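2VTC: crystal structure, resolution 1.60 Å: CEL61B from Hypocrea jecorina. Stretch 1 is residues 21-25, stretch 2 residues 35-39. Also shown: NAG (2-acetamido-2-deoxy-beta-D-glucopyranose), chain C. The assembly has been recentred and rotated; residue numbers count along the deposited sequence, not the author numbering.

Stretch 1, residues 21-25: GQVQN
Stretch 2, residues 35-39: GFILD

Residues 22-25 of stretch 1 form a strand, although Gln24 (phi/psi -96/-23) departs from the extended values of Gln22 (-145/161), Val23 (-79/115) and Asn25 (-167/173). Gly21 (159/169) precedes it. Residues 35-37 of stretch 2 run as loop, and helix follows; the direction from CA 35 to 38 lies 139° from that of CA 22 to 25. The runs are therefore roughly antiparallel but splayed, and together they bury 277 Å². The CA atoms closest across the stretches are those of Asn25 and Gly35, 4.1 Å apart.

Gly35 (-99/-180) makes the one direct hydrogen bond between the stretches: its N donates to Gln24 O at 2.9 Å, with an N-H...O angle of 132°. Glycine suits this close approach because a CB would point toward the strand and lie 2.8 Å from Gln24 O, a clash.

Phe36 (-79/129) turns its CA-to-CB bond away, with chi1 t (-177°) and chi2 83°, so its backbone faces the strand. Phe36 O and Val23 O are 3.3 Å apart, but two acceptors cannot bond to each other. A water bridges the two backbones, donating to Val23 O at 2.8 Å and accepting from Phe36 N at 2.9 Å. The CA-to-CB bond of Val23 (chi1 t, 169°) points sideways, and its contact is through backbone.

Ile37 (-117/155), chi1 p (64°) and chi2 t, starts sideways before its end leads away. Its CG2 meets Gln24 CB at 3.8 Å, a van der Waals contact that uses the aliphatic base of the glutamine (chi1 m, -67°; chi2 t, -154°; chi3 145°). The CA-to-CB bond of Gln22 points toward stretch 2, with chi1 p (70°), chi2 t and chi3 -15°; its length carries NE2 to within 3.5 Å of Ile37 CA. There Gln22 NE2 donates to Gln24 OE1 at 3.1 Å and 154°, satisfying one N-H within its own strand.

At Leu38 (-57/-32; chi1 t, chi2 p), Leu38 N lies 3.1 Å from Gln22 NE2. Both are donors, so this is proximity without a hydrogen bond; the side chains also touch, Gln22 NE2 to Leu38 CB at 4.0 Å. Asp39 (-55/-36; chi1 m, -77°; chi2 -10°) is helical and clear of the strand, and a charged side chain suits its exposed position.

Asn25 (chi1 p, 52°; chi2 68°) carries the glycan through a 1.5 Å covalent bond from Asn25 ND2 to NAG C1, and Gln24 NE2 lies 2.7 Å from NAG O6.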

# COMPACT_ATOMS: atom_id res chain seq x y z
N GLY A 21 -3.57 10.70 4.96
CA GLY A 21 -2.29 10.97 4.34
C GLY A 21 -2.20 10.15 3.05
O GLY A 21 -3.03 9.27 2.83
N GLN A 22 -1.19 10.42 2.23
CA GLN A 22 -0.98 9.67 0.98
C GLN A 22 0.51 9.51 0.71
O GLN A 22 1.32 10.25 1.27
CB GLN A 22 -1.67 10.40 -0.19
CG GLN A 22 -0.99 11.71 -0.57
CD GLN A 22 -1.72 12.51 -1.66
OE1 GLN A 22 -2.61 12.00 -2.37
NE2 GLN A 22 -1.34 13.77 -1.78
N VAL A 23 0.89 8.55 -0.14
CA VAL A 23 2.27 8.45 -0.57
C VAL A 23 2.47 9.51 -1.65
O VAL A 23 1.84 9.45 -2.71
CB VAL A 23 2.61 7.02 -1.11
CG1 VAL A 23 3.96 7.01 -1.80
CG2 VAL A 23 2.59 6.03 0.03
N GLN A 24 3.31 10.51 -1.38
CA GLN A 24 3.48 11.63 -2.32
C GLN A 24 4.67 11.47 -3.24
O GLN A 24 4.73 12.09 -4.32
CB GLN A 24 3.56 12.96 -1.56
CG GLN A 24 2.29 13.35 -0.88
CD GLN A 24 2.14 14.86 -0.68
OE1 GLN A 24 1.04 15.40 -0.77
NE2 GLN A 24 3.25 15.54 -0.41
N ASN A 25 5.62 10.65 -2.79
CA ASN A 25 6.81 10.33 -3.53
C ASN A 25 7.49 9.15 -2.85
O ASN A 25 7.02 8.67 -1.80
CB ASN A 25 7.75 11.55 -3.68
CG ASN A 25 8.08 12.25 -2.35
OD1 ASN A 25 8.76 11.69 -1.49
ND2 ASN A 25 7.62 13.52 -2.22
N GLY A 35 5.36 10.77 -6.81
CA GLY A 35 4.10 10.04 -6.62
C GLY A 35 2.90 10.87 -7.00
O GLY A 35 3.04 12.03 -7.43
N PHE A 36 1.70 10.30 -6.85
CA PHE A 36 0.49 11.05 -7.11
C PHE A 36 0.19 11.94 -5.90
O PHE A 36 0.16 11.46 -4.76
CB PHE A 36 -0.71 10.14 -7.40
CG PHE A 36 -1.96 10.90 -7.75
CD1 PHE A 36 -2.19 11.35 -9.07
CD2 PHE A 36 -2.92 11.18 -6.79
CE1 PHE A 36 -3.35 12.04 -9.39
CE2 PHE A 36 -4.09 11.88 -7.10
CZ PHE A 36 -4.29 12.32 -8.43
N ILE A 37 -0.04 13.22 -6.16
CA ILE A 37 -0.43 14.16 -5.11
C ILE A 37 -1.82 14.74 -5.36
O ILE A 37 -2.29 14.82 -6.50
CB ILE A 37 0.61 15.29 -4.92
CG1 ILE A 37 0.72 16.14 -6.20
CG2 ILE A 37 1.95 14.69 -4.52
CD1 ILE A 37 1.75 17.29 -6.12
N LEU A 38 -2.49 15.16 -4.29
CA LEU A 38 -3.84 15.68 -4.39
C LEU A 38 -4.00 16.88 -5.36
O LEU A 38 -5.06 17.03 -5.97
CB LEU A 38 -4.36 16.04 -3.00
CG LEU A 38 -5.86 16.29 -2.85
CD1 LEU A 38 -6.70 15.12 -3.34
CD2 LEU A 38 -6.16 16.64 -1.38
N ASP A 39 -2.96 17.71 -5.48
CA ASP A 39 -2.96 18.85 -6.42
C ASP A 39 -3.27 18.44 -7.86
O ASP A 39 -3.95 19.17 -8.59
CB ASP A 39 -1.64 19.62 -6.36
CG ASP A 39 -1.54 20.52 -5.13
OD1 ASP A 39 -2.56 20.68 -4.43
OD2 ASP A 39 -0.44 21.05 -4.86
C1 NAG C . 7.87 14.22 -0.97
C2 NAG C . 8.09 15.71 -1.27
C3 NAG C . 8.24 16.55 0.02
C4 NAG C . 7.17 16.22 1.08
C5 NAG C . 6.93 14.70 1.15
C6 NAG C . 5.78 14.28 2.07
C7 NAG C . 9.15 16.66 -3.26
C8 NAG C . 10.44 16.92 -3.98
N2 NAG C . 9.24 15.94 -2.13
O3 NAG C . 8.21 17.93 -0.30
O4 NAG C . 7.57 16.67 2.37
O5 NAG C . 6.71 14.15 -0.15
O6 NAG C . 4.63 15.07 1.87
O7 NAG C . 8.08 17.09 -3.71
O HOH W 1 1.86 8.02 -5.08